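Side-chain contacts in DNA ligase (Enterobacteria phage T7, PDB 1A0I), which catalyses the ATP-dependent sealing of breaks in DNA, presumably in replication of the phage genome and through an adenylated enzyme intermediate: residues 78-83 / 180-185; 261-266 / 289-294; 273-278 / 334-339. One frame throughout, in Å; residues are numbered along the deposited sequence.

Contact 1 of 3, residues 78-83 / 180-185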
loop_
_atom_site.group_PDB
_atom_site.type_symbol
_atom_site.label_atom_id
_atom_site.label_comp_id
_atom_site.label_asym_id
_atom_site.label_seq_id
_atom_site.Cartn_x
_atom_site.Cartn_y
_atom_site.Cartn_z
ATOM N N ASP A 78 -5.916 0.921 -31.577
ATOM C CA ASP A 78 -4.456 1.008 -31.476
ATOM C C ASP A 78 -3.730 -0.329 -31.447
ATOM O O ASP A 78 -4.074 -1.224 -30.659
ATOM C CB ASP A 78 -4.067 1.748 -30.209
ATOM C CG ASP A 78 -2.677 2.333 -30.178
ATOM O OD1 ASP A 78 -1.701 1.623 -30.308
ATOM O OD2 ASP A 78 -2.547 3.526 -30.013
ATOM N N ASP A 79 -2.744 -0.461 -32.323
ATOM C CA ASP A 79 -1.887 -1.630 -32.479
ATOM C C ASP A 79 -1.326 -2.151 -31.181
ATOM O O ASP A 79 -1.336 -3.340 -30.881
ATOM C CB ASP A 79 -0.704 -1.321 -33.353
ATOM C CG ASP A 79 -1.095 -1.313 -34.807
ATOM O OD1 ASP A 79 -1.428 -2.389 -35.299
ATOM O OD2 ASP A 79 -1.081 -0.238 -35.417
ATOM N N ARG A 80 -0.888 -1.167 -30.403
ATOM C CA ARG A 80 -0.256 -1.317 -29.121
ATOM C C ARG A 80 -1.221 -1.800 -28.063
ATOM O O ARG A 80 -0.746 -1.957 -26.935
ATOM C CB ARG A 80 0.319 0.019 -28.668
ATOM C CG ARG A 80 1.351 0.763 -29.476
ATOM C CD ARG A 80 1.563 2.156 -28.867
ATOM N NE ARG A 80 0.453 3.060 -29.118
ATOM C CZ ARG A 80 0.325 4.284 -28.580
ATOM N NH1 ARG A 80 1.231 4.787 -27.734
ATOM N NH2 ARG A 80 -0.736 5.019 -28.885
ATOM N N CYS A 81 -2.532 -1.925 -28.351
ATOM C CA CYS A 81 -3.475 -2.462 -27.390
ATOM C C CYS A 81 -3.682 -3.891 -27.806
ATOM O O CYS A 81 -4.023 -4.244 -28.939
ATOM C CB CYS A 81 -4.865 -1.795 -27.385
ATOM S SG CYS A 81 -6.066 -2.687 -26.339
ATOM N N PHE A 82 -3.426 -4.707 -26.807
ATOM C CA PHE A 82 -3.548 -6.140 -26.908
ATOM C C PHE A 82 -4.882 -6.642 -26.421
ATOM O O PHE A 82 -5.200 -7.804 -26.651
ATOM C CB PHE A 82 -2.409 -6.769 -26.115
ATOM C CG PHE A 82 -1.070 -6.351 -26.712
ATOM C CD1 PHE A 82 -0.681 -6.844 -27.965
ATOM C CD2 PHE A 82 -0.262 -5.429 -26.037
ATOM C CE1 PHE A 82 0.516 -6.417 -28.536
ATOM C CE2 PHE A 82 0.933 -5.000 -26.612
ATOM C CZ PHE A 82 1.320 -5.500 -27.856
ATOM N N TYR A 83 -5.714 -5.803 -25.792
ATOM C CA TYR A 83 -6.998 -6.257 -25.276
ATOM C C TYR A 83 -8.084 -5.597 -26.088
ATOM O O TYR A 83 -8.656 -4.569 -25.729
ATOM C CB TYR A 83 -7.168 -5.873 -23.815
ATOM C CG TYR A 83 -5.969 -6.278 -22.994
ATOM C CD1 TYR A 83 -5.873 -7.587 -22.545
ATOM C CD2 TYR A 83 -4.945 -5.356 -22.752
ATOM C CE1 TYR A 83 -4.736 -7.993 -21.849
ATOM C CE2 TYR A 83 -3.803 -5.762 -22.059
ATOM C CZ TYR A 83 -3.707 -7.081 -21.617
ATOM O OH TYR A 83 -2.578 -7.517 -20.955
ATOM N N LEU A 180 -2.783 4.699 -22.334
ATOM C CA LEU A 180 -3.578 5.432 -21.354
ATOM C C LEU A 180 -3.168 6.883 -21.207
ATOM O O LEU A 180 -4.031 7.752 -21.213
ATOM C CB LEU A 180 -3.500 4.779 -19.973
ATOM C CG LEU A 180 -4.263 3.474 -19.836
ATOM C CD1 LEU A 180 -3.809 2.736 -18.593
ATOM C CD2 LEU A 180 -5.742 3.771 -19.822
ATOM N N GLN A 181 -1.879 7.173 -21.129
ATOM C CA GLN A 181 -1.381 8.529 -20.982
ATOM C C GLN A 181 -1.598 9.361 -22.238
ATOM O O GLN A 181 -1.785 10.583 -22.171
ATOM C CB GLN A 181 0.105 8.511 -20.684
ATOM C CG GLN A 181 0.493 7.785 -19.425
ATOM C CD GLN A 181 1.912 7.256 -19.457
ATOM O OE1 GLN A 181 2.497 6.919 -20.481
ATOM N NE2 GLN A 181 2.519 7.114 -18.303
ATOM N N GLU A 182 -1.513 8.687 -23.395
ATOM C CA GLU A 182 -1.701 9.364 -24.667
ATOM C C GLU A 182 -3.174 9.786 -24.801
ATOM O O GLU A 182 -3.511 10.976 -24.866
ATOM C CB GLU A 182 -1.312 8.413 -25.797
ATOM C CG GLU A 182 -0.652 9.103 -26.990
ATOM C CD GLU A 182 -0.830 8.364 -28.316
ATOM O OE1 GLU A 182 -0.042 7.462 -28.574
ATOM O OE2 GLU A 182 -1.726 8.659 -29.096
ATOM N N TYR A 183 -4.089 8.816 -24.754
ATOM C CA TYR A 183 -5.491 9.107 -24.950
ATOM C C TYR A 183 -6.189 9.767 -23.786
ATOM O O TYR A 183 -7.127 10.540 -23.998
ATOM C CB TYR A 183 -6.233 7.837 -25.295
ATOM C CG TYR A 183 -5.747 7.247 -26.601
ATOM C CD1 TYR A 183 -6.046 7.882 -27.799
ATOM C CD2 TYR A 183 -4.998 6.075 -26.604
ATOM C CE1 TYR A 183 -5.595 7.338 -29.006
ATOM C CE2 TYR A 183 -4.547 5.525 -27.804
ATOM C CZ TYR A 183 -4.853 6.157 -29.005
ATOM O OH TYR A 183 -4.494 5.581 -30.205
ATOM N N PHE A 184 -5.798 9.459 -22.549
ATOM C CA PHE A 184 -6.445 10.028 -21.379
ATOM C C PHE A 184 -5.480 10.804 -20.516
ATOM O O PHE A 184 -5.290 10.457 -19.346
ATOM C CB PHE A 184 -7.078 8.942 -20.527
ATOM C CG PHE A 184 -8.276 8.351 -21.221
ATOM C CD1 PHE A 184 -9.521 8.955 -21.095
ATOM C CD2 PHE A 184 -8.107 7.222 -22.012
ATOM C CE1 PHE A 184 -10.603 8.423 -21.771
ATOM C CE2 PHE A 184 -9.193 6.686 -22.677
ATOM C CZ PHE A 184 -10.439 7.287 -22.553
ATOM N N PRO A 185 -4.871 11.897 -20.988
ATOM C CA PRO A 185 -3.921 12.663 -20.210
ATOM C C PRO A 185 -4.553 13.465 -19.080
ATOM O O PRO A 185 -3.857 14.256 -18.459
ATOM C CB PRO A 185 -3.223 13.502 -21.257
ATOM C CG PRO A 185 -4.302 13.830 -22.259
ATOM C CD PRO A 185 -5.151 12.566 -22.259
HETATM O O HOH W 1 2.022 7.414 -26.724
#
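Asp78 OD2 is gripped twice: Tyr183 OH donates to it from helix 166-183 at 2.8 Å, and Arg80 NH2 from its own loop at 2.6 Å. The tyrosine reaches the anti lone pair, whereas the arginine comes on the syn side. OD2 lies at the edge of the phenol ring, whose plane stands 89° from the carboxylate. A chi1 of -160° sets Asp78 CG anti to the backbone N and swings the carboxylate toward helix 166-183, where OD2 meets Tyr183 OH. The other oxygen, OD1, also has two donors. Arg80 NE meets Asp78 OD1 at 2.8 Å, completing a side-on, two-nitrogen grip on the carboxylate, and the Arg80 backbone N bonds its anti lone pair, closing an Asx turn within the type I turn 78-81. The Asp78 carboxylate fixes the rotation of the guanidinium, and Arg80 NH2 also bonds Glu182 OE1 at 2.6 Å, from above that carboxylate's plane (48°). The NH1 bond to the same oxygen is weak, but a water links the two atoms. The result is a surface salt-bridge network in which one arginine lies between two acids and would probably temper their mutual repulsion. In the nucleotidyltransferase domain it pins the loop leaving helix 70-77 to the C-terminal turn of helix 166-183: Arg80 also touches Leu179, Tyr183 packs on Arg74 and Leu75, and Tyr83 leads inward to strand 143-152.

Contact 2 of 3, residues 261-266 / 289-294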
loop_
_atom_site.group_PDB
_atom_site.type_symbol
_atom_site.label_atom_id
_atom_site.label_comp_id
_atom_site.label_asym_id
_atom_site.label_seq_id
_atom_site.Cartn_x
_atom_site.Cartn_y
_atom_site.Cartn_z
ATOM N N GLU A 261 20.119 5.887 11.026
ATOM C CA GLU A 261 19.642 6.561 12.198
ATOM C C GLU A 261 20.730 6.816 13.231
ATOM O O GLU A 261 21.571 5.975 13.550
ATOM C CB GLU A 261 18.528 5.715 12.789
ATOM C CG GLU A 261 17.235 5.589 11.962
ATOM C CD GLU A 261 17.230 4.523 10.865
ATOM O OE1 GLU A 261 17.764 3.440 11.103
ATOM O OE2 GLU A 261 16.722 4.792 9.766
ATOM N N GLY A 262 20.700 8.016 13.795
ATOM C CA GLY A 262 21.584 8.344 14.893
ATOM C C GLY A 262 20.743 8.627 16.133
ATOM O O GLY A 262 21.295 9.077 17.135
ATOM N N LYS A 263 19.406 8.459 16.104
ATOM C CA LYS A 263 18.493 8.711 17.218
ATOM C C LYS A 263 17.181 7.879 17.109
ATOM O O LYS A 263 16.742 7.619 16.000
ATOM C CB LYS A 263 18.211 10.228 17.261
ATOM C CG LYS A 263 19.261 11.109 17.979
ATOM C CD LYS A 263 19.031 12.599 17.704
ATOM C CE LYS A 263 19.975 13.518 18.472
ATOM N NZ LYS A 263 21.288 13.642 17.850
ATOM N N VAL A 264 16.576 7.541 18.260
ATOM C CA VAL A 264 15.461 6.643 18.592
ATOM C C VAL A 264 14.399 6.239 17.595
ATOM O O VAL A 264 13.432 6.915 17.235
ATOM C CB VAL A 264 14.790 7.200 19.957
ATOM C CG1 VAL A 264 14.341 8.615 19.817
ATOM C CG2 VAL A 264 13.572 6.396 20.355
ATOM N N ILE A 265 14.608 4.942 17.357
ATOM C CA ILE A 265 13.844 4.178 16.389
ATOM C C ILE A 265 12.691 3.380 16.994
ATOM O O ILE A 265 12.025 2.669 16.244
ATOM C CB ILE A 265 14.790 3.201 15.624
ATOM C CG1 ILE A 265 15.372 2.111 16.502
ATOM C CG2 ILE A 265 15.926 4.027 15.060
ATOM C CD1 ILE A 265 16.151 1.051 15.719
ATOM N N GLY A 266 12.463 3.388 18.305
ATOM C CA GLY A 266 11.435 2.588 18.945
ATOM C C GLY A 266 11.629 2.422 20.461
ATOM O O GLY A 266 12.445 3.077 21.135
ATOM N N GLU A 289 10.267 12.865 16.269
ATOM C CA GLU A 289 9.377 13.441 17.289
ATOM C C GLU A 289 9.760 12.891 18.673
ATOM O O GLU A 289 9.993 13.644 19.626
ATOM C CB GLU A 289 7.941 13.064 16.955
ATOM C CG GLU A 289 6.807 13.879 17.550
ATOM C CD GLU A 289 5.442 13.194 17.397
ATOM O OE1 GLU A 289 5.134 12.258 18.151
ATOM O OE2 GLU A 289 4.679 13.611 16.524
ATOM N N PHE A 290 9.926 11.568 18.790
ATOM C CA PHE A 290 10.361 10.900 20.015
ATOM C C PHE A 290 11.750 11.320 20.485
ATOM O O PHE A 290 11.972 11.416 21.699
ATOM C CB PHE A 290 10.369 9.383 19.829
ATOM C CG PHE A 290 8.999 8.759 19.670
ATOM C CD1 PHE A 290 7.838 9.467 19.984
ATOM C CD2 PHE A 290 8.920 7.455 19.211
ATOM C CE1 PHE A 290 6.595 8.869 19.850
ATOM C CE2 PHE A 290 7.674 6.856 19.075
ATOM C CZ PHE A 290 6.519 7.560 19.397
ATOM N N THR A 291 12.715 11.553 19.591
ATOM C CA THR A 291 14.031 12.017 20.005
ATOM C C THR A 291 13.917 13.398 20.588
ATOM O O THR A 291 14.477 13.549 21.670
ATOM C CB THR A 291 15.060 12.133 18.884
ATOM O OG1 THR A 291 14.989 11.066 17.953
ATOM C CG2 THR A 291 16.407 12.141 19.567
ATOM N N GLU A 292 13.251 14.401 20.013
ATOM C CA GLU A 292 13.094 15.728 20.591
ATOM C C GLU A 292 12.585 15.604 21.993
ATOM O O GLU A 292 13.271 16.089 22.894
ATOM C CB GLU A 292 12.118 16.561 19.755
ATOM C CG GLU A 292 12.848 17.669 19.000
ATOM C CD GLU A 292 14.134 17.260 18.271
ATOM O OE1 GLU A 292 14.110 16.650 17.210
ATOM O OE2 GLU A 292 15.204 17.586 18.778
ATOM N N THR A 293 11.510 14.857 22.218
ATOM C CA THR A 293 11.033 14.584 23.559
ATOM C C THR A 293 12.155 13.997 24.451
ATOM O O THR A 293 12.394 14.485 25.569
ATOM C CB THR A 293 9.821 13.632 23.391
ATOM O OG1 THR A 293 9.021 14.207 22.364
ATOM C CG2 THR A 293 8.957 13.506 24.628
ATOM N N VAL A 294 12.910 12.997 23.982
ATOM C CA VAL A 294 14.028 12.464 24.750
ATOM C C VAL A 294 15.077 13.555 24.951
ATOM O O VAL A 294 15.510 13.812 26.071
ATOM C CB VAL A 294 14.577 11.231 23.979
ATOM C CG1 VAL A 294 15.879 10.714 24.529
ATOM C CG2 VAL A 294 13.553 10.126 24.125
#
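Phe290 meets Val264 where helix 285-298 packs on the loop entering strand 266-270, within a domain of the OB fold; the helix lies between the third and fourth strands of the sheet in chain order, as is usual for that fold. Just past Val264, Ile265 and Gly266 both face Val252 as a classic beta bulge. The Phe290 CB, not its ring, makes the touch, 4.0 Å from Val264 CG1. The ring itself turns to an aromatic group of Phe267, Tyr321 and Phe344, meeting the last two edge-to-face. Thr291 follows and takes both loop residues at once. Its CG2, anti to the backbone N, faces the Lys263 chain, which crosses it at about a right angle with CB, CG and CD all within 3.5 Å; the lysine's amino end then leads away from the helix. Val264 CG1 lies against Thr291 OG1 and CB as the two side chains pass in opposite directions. No hydrogen bond joins the two segments; the hydroxyl of buried Thr291 bonds Met287 O, one turn back in the helix. Thr293 OG1 bonds Glu289 O at 3.0 Å, an oxygen also bonded by Thr293 N. Val294 points at the loop and rests on Leu251 and Trp253, while its backbone N bonds Phe290 O at 2.9 Å.

Contact 3 of 3, residues 273-278 / 334-339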
loop_
_atom_site.group_PDB
_atom_site.type_symbol
_atom_site.label_atom_id
_atom_site.label_comp_id
_atom_site.label_asym_id
_atom_site.label_seq_id
_atom_site.Cartn_x
_atom_site.Cartn_y
_atom_site.Cartn_z
ATOM N N SER A 273 3.406 -11.733 28.620
ATOM C CA SER A 273 4.031 -13.023 28.811
ATOM C C SER A 273 5.430 -13.014 29.443
ATOM O O SER A 273 5.947 -14.059 29.845
ATOM C CB SER A 273 4.063 -13.694 27.425
ATOM O OG SER A 273 4.785 -12.941 26.429
ATOM N N GLY A 274 6.105 -11.862 29.457
ATOM C CA GLY A 274 7.456 -11.777 30.001
ATOM C C GLY A 274 8.531 -11.562 28.945
ATOM O O GLY A 274 9.754 -11.515 29.209
ATOM N N ARG A 275 8.053 -11.401 27.709
ATOM C CA ARG A 275 8.946 -11.217 26.586
ATOM C C ARG A 275 9.285 -9.763 26.475
ATOM O O ARG A 275 8.440 -8.887 26.653
ATOM C CB ARG A 275 8.325 -11.620 25.259
ATOM C CG ARG A 275 8.124 -13.082 24.970
ATOM C CD ARG A 275 8.323 -13.222 23.469
ATOM N NE ARG A 275 9.702 -13.562 23.094
ATOM C CZ ARG A 275 10.131 -14.839 22.945
ATOM N NH1 ARG A 275 9.275 -15.821 23.162
ATOM N NH2 ARG A 275 11.388 -15.159 22.573
ATOM N N LEU A 276 10.559 -9.514 26.239
ATOM C CA LEU A 276 11.002 -8.169 25.962
ATOM C C LEU A 276 11.165 -8.152 24.445
ATOM O O LEU A 276 11.875 -8.983 23.858
ATOM C CB LEU A 276 12.298 -7.950 26.743
ATOM C CG LEU A 276 12.011 -7.634 28.227
ATOM C CD1 LEU A 276 13.291 -7.733 29.022
ATOM C CD2 LEU A 276 11.399 -6.242 28.361
ATOM N N VAL A 277 10.357 -7.307 23.806
ATOM C CA VAL A 277 10.333 -7.144 22.368
ATOM C C VAL A 277 10.805 -5.746 21.995
ATOM O O VAL A 277 10.377 -4.751 22.594
ATOM C CB VAL A 277 8.870 -7.411 21.862
ATOM C CG1 VAL A 277 7.925 -6.218 22.039
ATOM C CG2 VAL A 277 8.953 -7.767 20.391
ATOM N N ASN A 278 11.673 -5.577 21.003
ATOM C CA ASN A 278 12.022 -4.220 20.619
ATOM C C ASN A 278 11.234 -3.810 19.397
ATOM O O ASN A 278 11.526 -4.147 18.251
ATOM C CB ASN A 278 13.524 -4.102 20.362
ATOM C CG ASN A 278 14.263 -3.983 21.699
ATOM O OD1 ASN A 278 15.365 -4.486 21.823
ATOM N ND2 ASN A 278 13.770 -3.367 22.757
ATOM N N THR A 334 6.381 -17.021 15.987
ATOM C CA THR A 334 7.195 -18.224 16.035
ATOM C C THR A 334 6.699 -19.137 17.170
ATOM O O THR A 334 6.084 -18.630 18.105
ATOM C CB THR A 334 8.640 -17.667 16.194
ATOM O OG1 THR A 334 8.734 -16.726 15.126
ATOM C CG2 THR A 334 9.805 -18.621 15.947
ATOM N N PRO A 335 6.907 -20.465 17.145
ATOM C CA PRO A 335 6.522 -21.407 18.210
ATOM C C PRO A 335 6.898 -21.006 19.643
ATOM O O PRO A 335 6.144 -21.064 20.612
ATOM C CB PRO A 335 7.173 -22.720 17.809
ATOM C CG PRO A 335 8.290 -22.281 16.884
ATOM C CD PRO A 335 7.600 -21.183 16.085
ATOM N N ASP A 336 8.138 -20.557 19.755
ATOM C CA ASP A 336 8.731 -20.115 21.002
ATOM C C ASP A 336 8.197 -18.744 21.413
ATOM O O ASP A 336 8.847 -18.072 22.210
ATOM C CB ASP A 336 10.248 -20.079 20.793
ATOM C CG ASP A 336 10.769 -18.837 20.063
ATOM O OD1 ASP A 336 10.178 -18.438 19.052
ATOM O OD2 ASP A 336 11.735 -18.253 20.554
ATOM N N GLY A 337 7.056 -18.273 20.922
ATOM C CA GLY A 337 6.498 -16.990 21.273
ATOM C C GLY A 337 7.183 -15.816 20.612
ATOM O O GLY A 337 6.888 -14.681 20.998
ATOM N N SER A 338 8.179 -15.980 19.730
ATOM C CA SER A 338 8.770 -14.820 19.089
ATOM C C SER A 338 7.835 -14.113 18.138
ATOM O O SER A 338 7.170 -14.731 17.318
ATOM C CB SER A 338 10.029 -15.243 18.370
ATOM O OG SER A 338 11.021 -15.164 19.386
ATOM N N LEU A 339 7.750 -12.804 18.281
ATOM C CA LEU A 339 6.933 -11.984 17.429
ATOM C C LEU A 339 7.821 -11.527 16.284
ATOM O O LEU A 339 8.833 -10.861 16.508
ATOM C CB LEU A 339 6.423 -10.856 18.303
ATOM C CG LEU A 339 5.102 -11.147 19.046
ATOM C CD1 LEU A 339 5.065 -12.493 19.748
ATOM C CD2 LEU A 339 4.936 -10.046 20.055
#
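The Arg275 guanidinium lies with one face over Ser338, whose backbone N is 3.6 Å from that plane and whose OG is on the same side; the Asp336 carbonyl oxygen comes to its edge, near the plane. Arg275 precedes edge strand 276-279 of the OB-fold sheet, and its partners lie in the type I turn 334-337 and at Ser338 just after it, between strands 332-333 and 339-340. Arg275 NH1 donates to Asp336 O, although the modelled 2.5 Å is too short to trust as a length. From Arg275 NH2 to Asp336 OD2 there is a salt bridge, long at 3.7 Å, with guanidinium and carboxylate planes 69° apart, so the two groups do not pair side by side in one plane. Ser338 OG stands 3.2 Å from Arg275 NH2, yet the angle is poor and no bond results. Two bends in the arginine chain, at chi2 (-147°) and chi3, carry the group across the turn and bring Arg275 CD to 3.2 Å from Gly337 O. The carboxylate is steadied from its own side: Asp336 OD1 accepts from Ser338 N at 3.2 Å, an Asx turn, and OD2 takes a weak bond from Ser338 OG. Behind the arginine, Val277 and Leu339 both point into the contact and meet Leu271 and Ile328. Gly337 has positive phi, and with the turn this fits a hairpin with a G1 bulge, in which Thr334 N bonds Ser338 O at 2.8 Å.

From the N terminus, contact 1 is made first, closing a loop of 96 residues between its segments and tying the end of helix 70-77 to the end of helix 166-183 in the nucleotidyltransferase part. It is complete before contact 2 opens, and the two centres are 48 Å apart, on opposite sides of the chain's centre. The C-terminal OB part holds the other two, which cross: the chain runs through 261-266, 273-278, 289-294 and 334-339, so contact 3 opens inside the loop closed by contact 2. Contact 2 packs helix 285-298 on the loop leading into strand 266-270, contact 3 joins a hairpin to the sheet's edge; their nearest atoms are about 6 Å apart, without touching.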